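Glutamate receptor kainate-like protein (Pleurobrachia bachei, PDB 4ZDM) binds glycine in a two-lobed ligand-binding domain and probably serves as a subunit of a glycine-activated ion channel of the ionotropic glutamate receptor family. Local coordinates at residues Glu176-Met181 and Phe186-Glu191; Glu17-Ser22 and Ile195-Lys200; Ala99-Lys102 and Asp106-Leu109; Arg180-Gly185 and Lys200-Ile205. One frame throughout, in Å; residues are numbered along the deposited sequence.

Contacts 1 and 4 share helix 174-182: contact 1 presses one side of it onto strand 186-192 in a buried face built on two phenylalanine rings, while contact 4 ties its far end to the loop before strand 205-221 with a partly exposed salt bridge. Contact 2, also buried, relies on a proline against an aromatic ring; its helix 194-198 follows directly after the strand of contact 1, and L178 and M181 pack on A198 and T199. Contact 3, buried at R101 and F107 with K102 exposed, lies across the chain's centre and touches none of the others; its chemistry is ligand binding, shared with contact 1: R101 holds the bound glycine's carboxylate, E191 its amino nitrogen.

Contact 1 (Glu176-Met181 and Phe186-Glu191); sequences EGLERM and FVFIDE. With GLY (glycine), chain B.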
loop_
_atom_site.group_PDB
_atom_site.type_symbol
_atom_site.label_atom_id
_atom_site.label_comp_id
_atom_site.label_asym_id
_atom_site.label_seq_id
_atom_site.Cartn_x
_atom_site.Cartn_y
_atom_site.Cartn_z
ATOM N N GLU A 176 -0.895 -28.338 9.928
ATOM C CA GLU A 176 -0.967 -29.673 9.388
ATOM C C GLU A 176 0.184 -30.536 9.880
ATOM O O GLU A 176 0.000 -31.707 10.207
ATOM C CB GLU A 176 -1.000 -29.650 7.864
ATOM C CG GLU A 176 -1.235 -31.030 7.336
ATOM C CD GLU A 176 -1.326 -31.083 5.832
ATOM O OE1 GLU A 176 -1.377 -30.007 5.211
ATOM O OE2 GLU A 176 -1.376 -32.218 5.289
ATOM N N GLY A 177 1.387 -29.976 9.973
ATOM C CA GLY A 177 2.496 -30.752 10.511
ATOM C C GLY A 177 2.249 -31.190 11.946
ATOM O O GLY A 177 2.537 -32.318 12.338
ATOM N N LEU A 178 1.749 -30.281 12.756
ATOM C CA LEU A 178 1.443 -30.602 14.151
ATOM C C LEU A 178 0.385 -31.674 14.240
ATOM O O LEU A 178 0.484 -32.582 15.050
ATOM C CB LEU A 178 0.977 -29.366 14.911
ATOM C CG LEU A 178 1.970 -28.217 15.068
ATOM C CD1 LEU A 178 1.216 -27.006 15.567
ATOM C CD2 LEU A 178 3.001 -28.603 16.041
ATOM N N GLU A 179 -0.613 -31.585 13.377
ATOM C CA GLU A 179 -1.660 -32.592 13.357
ATOM C C GLU A 179 -1.127 -33.975 13.026
ATOM O O GLU A 179 -1.515 -34.962 13.662
ATOM C CB GLU A 179 -2.699 -32.159 12.357
ATOM C CG GLU A 179 -3.880 -33.044 12.259
ATOM C CD GLU A 179 -4.858 -32.449 11.277
ATOM O OE1 GLU A 179 -4.740 -32.757 10.045
ATOM O OE2 GLU A 179 -5.662 -31.593 11.737
ATOM N N ARG A 180 -0.275 -34.062 12.006
ATOM C CA ARG A 180 0.295 -35.338 11.638
ATOM C C ARG A 180 1.158 -35.886 12.749
ATOM O O ARG A 180 1.175 -37.104 13.031
ATOM C CB ARG A 180 1.112 -35.213 10.370
ATOM C CG ARG A 180 0.329 -34.993 9.121
ATOM C CD ARG A 180 -0.222 -36.311 8.633
ATOM N NE ARG A 180 0.788 -37.213 8.075
ATOM C CZ ARG A 180 1.211 -37.194 6.814
ATOM N NH1 ARG A 180 0.778 -36.290 5.941
ATOM N NH2 ARG A 180 2.091 -38.077 6.430
ATOM N N MET A 181 1.924 -35.012 13.392
ATOM C CA MET A 181 2.735 -35.439 14.521
ATOM C C MET A 181 1.889 -36.009 15.663
ATOM O O MET A 181 2.212 -37.057 16.242
ATOM C CB MET A 181 3.556 -34.248 15.033
ATOM C CG MET A 181 4.429 -34.525 16.250
ATOM S SD MET A 181 5.102 -33.019 16.943
ATOM C CE MET A 181 3.663 -32.339 17.706
ATOM N N PHE A 186 5.240 -40.006 13.253
ATOM C CA PHE A 186 5.611 -38.889 12.378
ATOM C C PHE A 186 6.405 -37.853 13.162
ATOM O O PHE A 186 5.890 -37.285 14.128
ATOM C CB PHE A 186 4.341 -38.273 11.804
ATOM C CG PHE A 186 4.550 -37.120 10.859
ATOM C CD1 PHE A 186 4.668 -35.824 11.334
ATOM C CD2 PHE A 186 4.546 -37.323 9.484
ATOM C CE1 PHE A 186 4.796 -34.742 10.441
ATOM C CE2 PHE A 186 4.691 -36.255 8.609
ATOM C CZ PHE A 186 4.820 -34.979 9.093
ATOM N N VAL A 187 7.658 -37.603 12.743
ATOM C CA VAL A 187 8.529 -36.601 13.350
ATOM C C VAL A 187 8.353 -35.292 12.584
ATOM O O VAL A 187 8.580 -35.243 11.378
ATOM C CB VAL A 187 9.997 -37.033 13.342
ATOM C CG1 VAL A 187 10.871 -35.969 13.907
ATOM C CG2 VAL A 187 10.180 -38.330 14.159
ATOM N N PHE A 188 7.916 -34.266 13.284
ATOM C CA PHE A 188 7.772 -32.939 12.697
ATOM C C PHE A 188 8.988 -32.136 13.057
ATOM O O PHE A 188 9.308 -31.965 14.234
ATOM C CB PHE A 188 6.491 -32.268 13.201
ATOM C CG PHE A 188 6.157 -30.937 12.542
ATOM C CD1 PHE A 188 6.377 -30.708 11.202
ATOM C CD2 PHE A 188 5.539 -29.944 13.267
ATOM C CE1 PHE A 188 6.070 -29.480 10.644
ATOM C CE2 PHE A 188 5.197 -28.722 12.683
ATOM C CZ PHE A 188 5.463 -28.504 11.373
ATOM N N ILE A 189 9.687 -31.643 12.038
ATOM C CA ILE A 189 10.879 -30.838 12.245
ATOM C C ILE A 189 10.511 -29.370 11.979
ATOM O O ILE A 189 10.247 -29.010 10.829
ATOM C CB ILE A 189 12.057 -31.274 11.364
ATOM C CG1 ILE A 189 12.425 -32.738 11.621
ATOM C CG2 ILE A 189 13.226 -30.348 11.634
ATOM C CD1 ILE A 189 13.357 -33.322 10.559
ATOM N N ASP A 190 10.467 -28.576 13.036
ATOM C CA ASP A 190 10.101 -27.164 12.893
ATOM C C ASP A 190 10.780 -26.353 13.986
ATOM O O ASP A 190 11.837 -26.725 14.454
ATOM C CB ASP A 190 8.583 -27.021 12.851
ATOM C CG ASP A 190 8.131 -25.754 12.123
ATOM O OD1 ASP A 190 8.053 -24.690 12.740
ATOM O OD2 ASP A 190 7.847 -25.846 10.918
ATOM N N GLU A 191 10.229 -25.192 14.308
ATOM C CA GLU A 191 10.982 -24.163 15.020
ATOM C C GLU A 191 10.645 -24.047 16.480
ATOM O O GLU A 191 9.488 -23.885 16.866
ATOM C CB GLU A 191 10.752 -22.779 14.387
ATOM C CG GLU A 191 11.102 -22.747 12.885
ATOM C CD GLU A 191 10.986 -21.351 12.262
ATOM O OE1 GLU A 191 10.301 -20.483 12.868
ATOM O OE2 GLU A 191 11.614 -21.159 11.182
HETATM N N GLY B . 9.007 -18.594 11.246
HETATM C CA GLY B . 8.814 -19.373 9.996
HETATM C C GLY B . 9.507 -18.813 8.804
HETATM O O GLY B . 9.535 -19.429 7.726
HETATM O OXT GLY B . 10.077 -17.681 8.866
HETATM O O HOH W 1 4.444 -38.531 16.033
#
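Helix 174-182 turns back over strand 186-192, and F186 and F188 rise from the strand against G177, R180 and M181. The two run nearly antiparallel, at 150°. F188 lies flat beneath G177, whose CA stands 3.8 Å from the ring centroid in a CH-pi contact; a side chain at G177 would collide with the ring. L178 CD2 touches F188 CD2 at 4.0 Å, and D190 CB covers the opposite face. This helix-on-sheet layer belongs to the periplasmic-binding-protein fold, with strands 112-121 and 140-144 flanking the strand. The F186 ring, put under the helix by CG anti to the backbone N (chi1 -179°), receives R180 CB over its centre, 3.7 Å from the centroid. R180 then bends at chi2 and chi3 so that F186 CE2 lies over one guanidinium face, the planes 47° apart. Replacing F186 with alanine is likely to leave R180 CB without its ring and the bent guanidinium free to turn. A water donates to both M181 O and F186 O, 2.7 Å each. At the strand's other end, E191 OE1 accepts a hydrogen bond from the amino nitrogen of the bound glycine at 2.8 Å.

Contact 2 (Glu17-Ser22 and Ile195-Lys200); sequences EMPFIS and INYATK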
loop_
_atom_site.group_PDB
_atom_site.type_symbol
_atom_site.label_atom_id
_atom_site.label_comp_id
_atom_site.label_asym_id
_atom_site.label_seq_id
_atom_site.Cartn_x
_atom_site.Cartn_y
_atom_site.Cartn_z
ATOM N N GLU A 17 -0.250 -17.462 13.404
ATOM C CA GLU A 17 0.491 -18.546 14.048
ATOM C C GLU A 17 0.783 -18.092 15.443
ATOM O O GLU A 17 1.615 -17.194 15.657
ATOM C CB GLU A 17 1.776 -18.899 13.315
ATOM C CG GLU A 17 2.452 -20.110 13.911
ATOM C CD GLU A 17 3.751 -20.443 13.198
ATOM O OE1 GLU A 17 3.678 -20.538 11.958
ATOM O OE2 GLU A 17 4.773 -20.654 13.893
ATOM N N MET A 18 0.133 -18.676 16.440
ATOM C CA MET A 18 0.430 -18.359 17.811
ATOM C C MET A 18 1.748 -18.951 18.232
ATOM O O MET A 18 2.165 -19.975 17.708
ATOM C CB MET A 18 -0.736 -18.846 18.672
ATOM C CG MET A 18 -1.999 -17.980 18.523
ATOM S SD MET A 18 -1.799 -16.275 19.062
ATOM C CE MET A 18 -1.999 -16.483 20.835
ATOM N N PRO A 19 2.442 -18.287 19.192
ATOM C CA PRO A 19 1.964 -17.158 20.000
ATOM C C PRO A 19 2.216 -15.777 19.399
ATOM O O PRO A 19 1.950 -14.765 20.038
ATOM C CB PRO A 19 2.785 -17.311 21.292
ATOM C CG PRO A 19 4.090 -17.830 20.797
ATOM C CD PRO A 19 3.765 -18.758 19.654
ATOM N N PHE A 20 2.681 -15.753 18.155
ATOM C CA PHE A 20 3.138 -14.516 17.547
ATOM C C PHE A 20 1.984 -13.655 17.017
ATOM O O PHE A 20 1.944 -12.437 17.276
ATOM C CB PHE A 20 4.123 -14.843 16.438
ATOM C CG PHE A 20 5.294 -15.677 16.894
ATOM C CD1 PHE A 20 6.254 -15.152 17.760
ATOM C CD2 PHE A 20 5.393 -17.013 16.515
ATOM C CE1 PHE A 20 7.319 -15.973 18.218
ATOM C CE2 PHE A 20 6.453 -17.787 16.973
ATOM C CZ PHE A 20 7.393 -17.273 17.803
ATOM N N ILE A 21 1.050 -14.280 16.282
ATOM C CA ILE A 21 -0.114 -13.597 15.678
ATOM C C ILE A 21 -1.283 -14.533 15.714
ATOM O O ILE A 21 -1.162 -15.692 15.300
ATOM C CB ILE A 21 0.154 -13.143 14.218
ATOM C CG1 ILE A 21 1.413 -12.279 14.142
ATOM C CG2 ILE A 21 -1.079 -12.415 13.632
ATOM C CD1 ILE A 21 1.810 -11.882 12.753
ATOM N N SER A 22 -2.415 -14.071 16.246
ATOM C CA SER A 22 -3.620 -14.907 16.247
ATOM C C SER A 22 -4.321 -15.006 14.907
ATOM O O SER A 22 -4.035 -14.262 13.990
ATOM C CB SER A 22 -4.591 -14.339 17.280
ATOM O OG SER A 22 -5.138 -13.123 16.828
ATOM N N ILE A 195 7.212 -24.111 18.562
ATOM C CA ILE A 195 6.629 -25.439 18.627
ATOM C C ILE A 195 6.486 -25.944 20.072
ATOM O O ILE A 195 5.659 -26.822 20.318
ATOM C CB ILE A 195 7.401 -26.425 17.727
ATOM C CG1 ILE A 195 6.578 -27.683 17.511
ATOM C CG2 ILE A 195 8.742 -26.781 18.320
ATOM C CD1 ILE A 195 7.149 -28.559 16.479
ATOM N N ASN A 196 7.240 -25.390 21.009
ATOM C CA ASN A 196 7.055 -25.747 22.401
ATOM C C ASN A 196 5.817 -25.074 22.945
ATOM O O ASN A 196 5.113 -25.664 23.774
ATOM C CB ASN A 196 8.274 -25.365 23.225
ATOM C CG ASN A 196 9.511 -26.181 22.893
ATOM O OD1 ASN A 196 10.647 -25.680 23.026
ATOM N ND2 ASN A 196 9.333 -27.398 22.451
ATOM N N TYR A 197 5.487 -23.862 22.488
ATOM C CA TYR A 197 4.219 -23.257 22.831
ATOM C C TYR A 197 3.073 -24.098 22.241
ATOM O O TYR A 197 2.070 -24.380 22.897
ATOM C CB TYR A 197 4.151 -21.809 22.310
ATOM C CG TYR A 197 2.776 -21.193 22.374
ATOM C CD1 TYR A 197 1.878 -21.393 21.346
ATOM C CD2 TYR A 197 2.370 -20.418 23.470
ATOM C CE1 TYR A 197 0.602 -20.871 21.392
ATOM C CE2 TYR A 197 1.076 -19.875 23.521
ATOM C CZ TYR A 197 0.212 -20.123 22.471
ATOM O OH TYR A 197 -1.065 -19.582 22.518
ATOM N N ALA A 198 3.202 -24.480 20.984
ATOM C CA ALA A 198 2.124 -25.163 20.248
ATOM C C ALA A 198 1.789 -26.503 20.885
ATOM O O ALA A 198 0.634 -26.957 20.755
ATOM C CB ALA A 198 2.508 -25.361 18.779
ATOM N N THR A 199 2.761 -27.115 21.557
ATOM C CA THR A 199 2.589 -28.427 22.185
ATOM C C THR A 199 2.605 -28.386 23.691
ATOM O O THR A 199 2.760 -29.420 24.342
ATOM C CB THR A 199 3.680 -29.424 21.690
ATOM O OG1 THR A 199 5.004 -28.955 22.007
ATOM C CG2 THR A 199 3.523 -29.629 20.212
ATOM N N LYS A 200 2.410 -27.201 24.261
ATOM C CA LYS A 200 2.387 -27.031 25.709
ATOM C C LYS A 200 1.323 -27.930 26.316
ATOM O O LYS A 200 0.194 -27.957 25.846
ATOM C CB LYS A 200 2.116 -25.567 26.069
ATOM C CG LYS A 200 2.239 -25.228 27.556
ATOM C CD LYS A 200 1.849 -23.761 27.832
ATOM C CE LYS A 200 1.636 -23.477 29.328
ATOM N NZ LYS A 200 0.282 -22.843 29.630
#
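One face of the Y197 ring is taken up by P19: the pyrrolidine lies across it, with CB 3.8 Å from the ring centroid and only 10° off the ring normal, a CH-pi contact over the centre. P19 CD reaches the base of the same ring, 3.7 Å from Y197 CD1, and the proline and the tyrosine point opposite ways as they overlap. P19 serves two rings, since its CD also lies off-centre above the F20 ring. M18 meets the tyrosine obliquely, its CB 3.6 Å from Y197 CE1, and the chain, bent at chi2 and chi3, curls back until M18 CE is 3.6 Å from Y197 OH.

The loop has a cis peptide before P19 and a classic beta bulge, with F20 and I21 opposite E17. On the other segment, Y197 has CG anti to the backbone N (chi1 168°), which sends the ring off helix 194-198 toward the loop. A serine in place of Y197 would probably strip P19 of its flat partner and leave M18 CB and CE without the surface they lean on.

Around the pair, Y248 and Y251 of helix 243-254 pack on P19, and K255 makes a cation-pi contact with Y197. The loop after strand 8-13 and helix 194-198 probably come from different lobes, which would make this, with the nearby E17-R147 salt bridge, an interlobe contact of the kind seen in closed, ligand-bound glutamate-receptor domains.

Contact 3 (Ala99-Lys102 and Asp106-Leu109); sequences AVRK and DFSL. With GLY (glycine), chain B.
R101 and F107 form the tight half of this contact. The aromatic ring offers its edge, not its face: R101 CB sits in the ring plane, 3.7 Å from F107 CZ, and R101 CD comes to 4.0 Å from the same atom. The backbone N of K102 also meets the edge, 3.9 Å from F107 CE1. Behind the pair, L95 of strand 94-96 touches both side chains, while W76 and L151 pack on R101, so several side chains gather around the arginine.

The K102 and D106 side is looser. The extended K102 chain leaves the strand behind, and the nearest approach of its side chain is K102 CB to F107 CE1 at 4.2 Å. D106 makes no direct contact with the helix; a water lies near both K102 O and D106 OD1, but which of them it serves is doubtful. K102 is exposed here, and D106 partly so.

From the packed side R101 runs out straight, extended from CG to NE, and this carries the guanidinium into the ligand pocket. There it meets the carboxylate of the bound glycine edge-on, pairing its two terminal nitrogens with the two oxygens: R101 NH1 to glycine OXT at 2.8 Å, nearly straight at 171°, and R101 NH2 to glycine O at 2.9 Å and 155°. S96 O and G67 O take further N-H groups of the same nitrogens. The doubly gripped carboxylate and the carbonyl bonds together fix the guanidinium's rotation, consistent with the arginine that reads the alpha-carboxylate throughout the ionotropic glutamate receptors.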
loop_
_atom_site.group_PDB
_atom_site.type_symbol
_atom_site.label_atom_id
_atom_site.label_comp_id
_atom_site.label_asym_id
_atom_site.label_seq_id
_atom_site.Cartn_x
_atom_site.Cartn_y
_atom_site.Cartn_z
ATOM N N ALA A 99 20.207 -17.498 5.103
ATOM C CA ALA A 99 21.041 -16.893 4.091
ATOM C C ALA A 99 20.346 -16.782 2.757
ATOM O O ALA A 99 20.576 -15.805 2.027
ATOM C CB ALA A 99 22.348 -17.708 3.935
ATOM N N VAL A 100 19.478 -17.704 2.429
ATOM C CA VAL A 100 18.805 -17.586 1.141
ATOM C C VAL A 100 17.858 -16.363 1.109
ATOM O O VAL A 100 17.809 -15.625 0.109
ATOM C CB VAL A 100 18.072 -18.843 0.805
ATOM C CG1 VAL A 100 17.431 -18.668 -0.542
ATOM C CG2 VAL A 100 19.040 -20.022 0.708
ATOM N N ARG A 101 17.093 -16.139 2.186
ATOM C CA ARG A 101 16.299 -14.940 2.273
ATOM C C ARG A 101 17.099 -13.668 2.350
ATOM O O ARG A 101 16.733 -12.677 1.701
ATOM C CB ARG A 101 15.393 -15.044 3.501
ATOM C CG ARG A 101 14.346 -16.152 3.407
ATOM C CD ARG A 101 13.607 -16.345 4.723
ATOM N NE ARG A 101 12.501 -17.295 4.534
ATOM C CZ ARG A 101 11.675 -17.626 5.508
ATOM N NH1 ARG A 101 11.896 -17.217 6.763
ATOM N NH2 ARG A 101 10.624 -18.390 5.273
ATOM N N LYS A 102 18.165 -13.657 3.138
ATOM C CA LYS A 102 18.964 -12.457 3.361
ATOM C C LYS A 102 19.635 -11.985 2.059
ATOM O O LYS A 102 19.995 -10.790 1.945
ATOM C CB LYS A 102 19.987 -12.707 4.478
ATOM C CG LYS A 102 20.749 -11.468 4.936
ATOM C CD LYS A 102 21.807 -11.876 5.957
ATOM C CE LYS A 102 23.076 -11.006 5.876
ATOM N NZ LYS A 102 24.287 -11.688 6.507
ATOM N N ASP A 106 16.186 -7.682 3.639
ATOM C CA ASP A 106 16.850 -7.395 4.918
ATOM C C ASP A 106 16.013 -7.896 6.075
ATOM O O ASP A 106 14.779 -8.074 5.970
ATOM C CB ASP A 106 17.074 -5.909 5.113
ATOM C CG ASP A 106 18.340 -5.363 4.431
ATOM O OD1 ASP A 106 19.158 -6.147 3.905
ATOM O OD2 ASP A 106 18.495 -4.125 4.500
ATOM N N PHE A 107 16.689 -8.140 7.181
ATOM C CA PHE A 107 16.066 -8.498 8.456
ATOM C C PHE A 107 16.379 -7.413 9.461
ATOM O O PHE A 107 17.514 -6.903 9.526
ATOM C CB PHE A 107 16.584 -9.849 8.935
ATOM C CG PHE A 107 16.051 -10.975 8.139
ATOM C CD1 PHE A 107 16.652 -11.350 6.954
ATOM C CD2 PHE A 107 14.920 -11.627 8.522
ATOM C CE1 PHE A 107 16.133 -12.393 6.188
ATOM C CE2 PHE A 107 14.392 -12.658 7.782
ATOM C CZ PHE A 107 15.000 -13.041 6.592
ATOM N N SER A 108 15.365 -7.097 10.236
ATOM C CA SER A 108 15.570 -6.215 11.383
ATOM C C SER A 108 16.456 -6.860 12.400
ATOM O O SER A 108 16.721 -8.056 12.380
ATOM C CB SER A 108 14.232 -5.848 12.042
ATOM O OG SER A 108 13.660 -6.928 12.784
ATOM N N LEU A 109 16.884 -6.032 13.350
ATOM C CA LEU A 109 17.391 -6.543 14.607
ATOM C C LEU A 109 16.365 -7.532 15.152
ATOM O O LEU A 109 15.154 -7.304 15.067
ATOM C CB LEU A 109 17.671 -5.371 15.559
ATOM C CG LEU A 109 18.314 -5.651 16.884
ATOM C CD1 LEU A 109 19.330 -4.493 17.216
ATOM C CD2 LEU A 109 17.235 -5.736 17.908
HETATM N N GLY B . 9.007 -18.594 11.246
HETATM C CA GLY B . 8.814 -19.373 9.996
HETATM C C GLY B . 9.507 -18.813 8.804
HETATM O O GLY B . 9.535 -19.429 7.726
HETATM O OXT GLY B . 10.077 -17.681 8.866
HETATM O O HOH W 2 20.158 -8.404 3.675
#

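Contact 4 (Arg180-Gly185 and Lys200-Ile205); sequences RMRAGG and KGECDI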
loop_
_atom_site.group_PDB
_atom_site.type_symbol
_atom_site.label_atom_id
_atom_site.label_comp_id
_atom_site.label_asym_id
_atom_site.label_seq_id
_atom_site.Cartn_x
_atom_site.Cartn_y
_atom_site.Cartn_z
ATOM N N ARG A 180 -0.275 -34.062 12.006
ATOM C CA ARG A 180 0.295 -35.338 11.638
ATOM C C ARG A 180 1.158 -35.886 12.749
ATOM O O ARG A 180 1.175 -37.104 13.031
ATOM C CB ARG A 180 1.112 -35.213 10.370
ATOM C CG ARG A 180 0.329 -34.993 9.121
ATOM C CD ARG A 180 -0.222 -36.311 8.633
ATOM N NE ARG A 180 0.788 -37.213 8.075
ATOM C CZ ARG A 180 1.211 -37.194 6.814
ATOM N NH1 ARG A 180 0.778 -36.290 5.941
ATOM N NH2 ARG A 180 2.091 -38.077 6.430
ATOM N N MET A 181 1.924 -35.012 13.392
ATOM C CA MET A 181 2.735 -35.439 14.521
ATOM C C MET A 181 1.889 -36.009 15.663
ATOM O O MET A 181 2.212 -37.057 16.242
ATOM C CB MET A 181 3.556 -34.248 15.033
ATOM C CG MET A 181 4.429 -34.525 16.250
ATOM S SD MET A 181 5.102 -33.019 16.943
ATOM C CE MET A 181 3.663 -32.339 17.706
ATOM N N ARG A 182 0.835 -35.295 16.005
ATOM C CA ARG A 182 -0.045 -35.741 17.094
ATOM C C ARG A 182 -0.668 -37.093 16.819
ATOM O O ARG A 182 -1.018 -37.798 17.779
ATOM C CB ARG A 182 -1.123 -34.693 17.355
ATOM C CG ARG A 182 -0.594 -33.480 18.044
ATOM C CD ARG A 182 -1.634 -32.399 18.126
ATOM N NE ARG A 182 -1.070 -31.195 18.704
ATOM C CZ ARG A 182 -1.200 -29.978 18.182
ATOM N NH1 ARG A 182 -1.925 -29.777 17.087
ATOM N NH2 ARG A 182 -0.633 -28.949 18.803
ATOM N N ALA A 183 -0.818 -37.469 15.546
ATOM C CA ALA A 183 -1.438 -38.764 15.176
ATOM C C ALA A 183 -0.486 -39.945 15.322
ATOM O O ALA A 183 -0.908 -41.116 15.260
ATOM C CB ALA A 183 -1.946 -38.720 13.770
ATOM N N GLY A 184 0.791 -39.660 15.499
ATOM C CA GLY A 184 1.797 -40.668 15.756
ATOM C C GLY A 184 2.591 -41.158 14.559
ATOM O O GLY A 184 2.154 -41.039 13.421
ATOM N N GLY A 185 3.765 -41.703 14.816
ATOM C CA GLY A 185 4.562 -42.265 13.746
ATOM C C GLY A 185 5.199 -41.260 12.806
ATOM O O GLY A 185 5.683 -41.615 11.723
ATOM N N LYS A 200 2.410 -27.201 24.261
ATOM C CA LYS A 200 2.387 -27.031 25.709
ATOM C C LYS A 200 1.323 -27.930 26.316
ATOM O O LYS A 200 0.194 -27.957 25.846
ATOM C CB LYS A 200 2.116 -25.567 26.069
ATOM C CG LYS A 200 2.239 -25.228 27.556
ATOM C CD LYS A 200 1.849 -23.761 27.832
ATOM C CE LYS A 200 1.636 -23.477 29.328
ATOM N NZ LYS A 200 0.282 -22.843 29.630
ATOM N N GLY A 201 1.745 -28.726 27.279
ATOM C CA GLY A 201 0.837 -29.609 28.003
ATOM C C GLY A 201 0.544 -30.952 27.353
ATOM O O GLY A 201 -0.179 -31.773 27.928
ATOM N N GLU A 202 1.111 -31.204 26.177
ATOM C CA GLU A 202 0.914 -32.471 25.482
ATOM C C GLU A 202 2.016 -33.417 25.952
ATOM O O GLU A 202 3.101 -33.472 25.379
ATOM C CB GLU A 202 0.928 -32.257 23.956
ATOM C CG GLU A 202 -0.207 -31.366 23.478
ATOM C CD GLU A 202 -0.174 -31.091 21.998
ATOM O OE1 GLU A 202 0.033 -32.039 21.214
ATOM O OE2 GLU A 202 -0.411 -29.927 21.622
ATOM N N CYS A 203 1.746 -34.162 27.022
ATOM C CA CYS A 203 2.792 -34.955 27.670
ATOM C C CYS A 203 3.352 -36.079 26.782
ATOM O O CYS A 203 4.470 -36.522 26.975
ATOM C CB CYS A 203 2.254 -35.531 28.987
ATOM S SG CYS A 203 1.829 -34.221 30.187
ATOM N N ASP A 204 2.595 -36.511 25.790
ATOM C CA ASP A 204 3.075 -37.566 24.901
ATOM C C ASP A 204 4.062 -37.071 23.811
ATOM O O ASP A 204 4.558 -37.864 23.020
ATOM C CB ASP A 204 1.883 -38.265 24.229
ATOM C CG ASP A 204 0.803 -37.289 23.740
ATOM O OD1 ASP A 204 0.782 -36.109 24.186
ATOM O OD2 ASP A 204 -0.059 -37.726 22.933
ATOM N N ILE A 205 4.294 -35.762 23.752
ATOM C CA ILE A 205 5.138 -35.181 22.693
ATOM C C ILE A 205 6.495 -34.972 23.292
ATOM O O ILE A 205 6.622 -34.360 24.369
ATOM C CB ILE A 205 4.541 -33.879 22.163
ATOM C CG1 ILE A 205 3.158 -34.130 21.548
ATOM C CG2 ILE A 205 5.483 -33.217 21.119
ATOM C CD1 ILE A 205 3.093 -35.143 20.458
HETATM O O HOH W 3 -0.708 -36.946 20.543
#
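R182 grips E202 side-on, one nitrogen to each carboxylate oxygen. R182 NE gives its hydrogen to E202 OE1 at 2.9 Å and 158°, with the oxygen in the guanidinium plane and approached on its syn side. R182 NH2 reaches E202 OE2 at 3.0 Å, less straight at 139° and tilted out of the guanidinium plane, though it does use the oxygen's syn lone pair. The two flat groups are therefore twisted, their planes 41° apart, and the side chains meet at about a right angle. R182 gets there on a chain extended from CG to NE, while E202 extends toward it from the loop.

A water comes next, lying close to R182 O and D204 OD2; whether it bridges them is doubtful. The loop itself is shaped by a type I turn from E202 to I205, closed by I205 N to E202 O at 3.1 Å, with E202 also at the centre of an inverse gamma turn. On the helix side, G184 takes the positive phi at which the helical path is left.

Deeper in, the packing is apolar. The M181 chain, bent at chi3, meets I205 tip to tip, with M181 CE 4.0 Å from I205 CG2. L119 of strand 112-121 touches both side chains and continues this layer into the sheet.

R182 projects from the last turn of helix 174-182, so its positive charge would suit the negative end of the helix dipole, and E202, only partly exposed, probably keeps its own charge because the guanidinium matches both its oxygens.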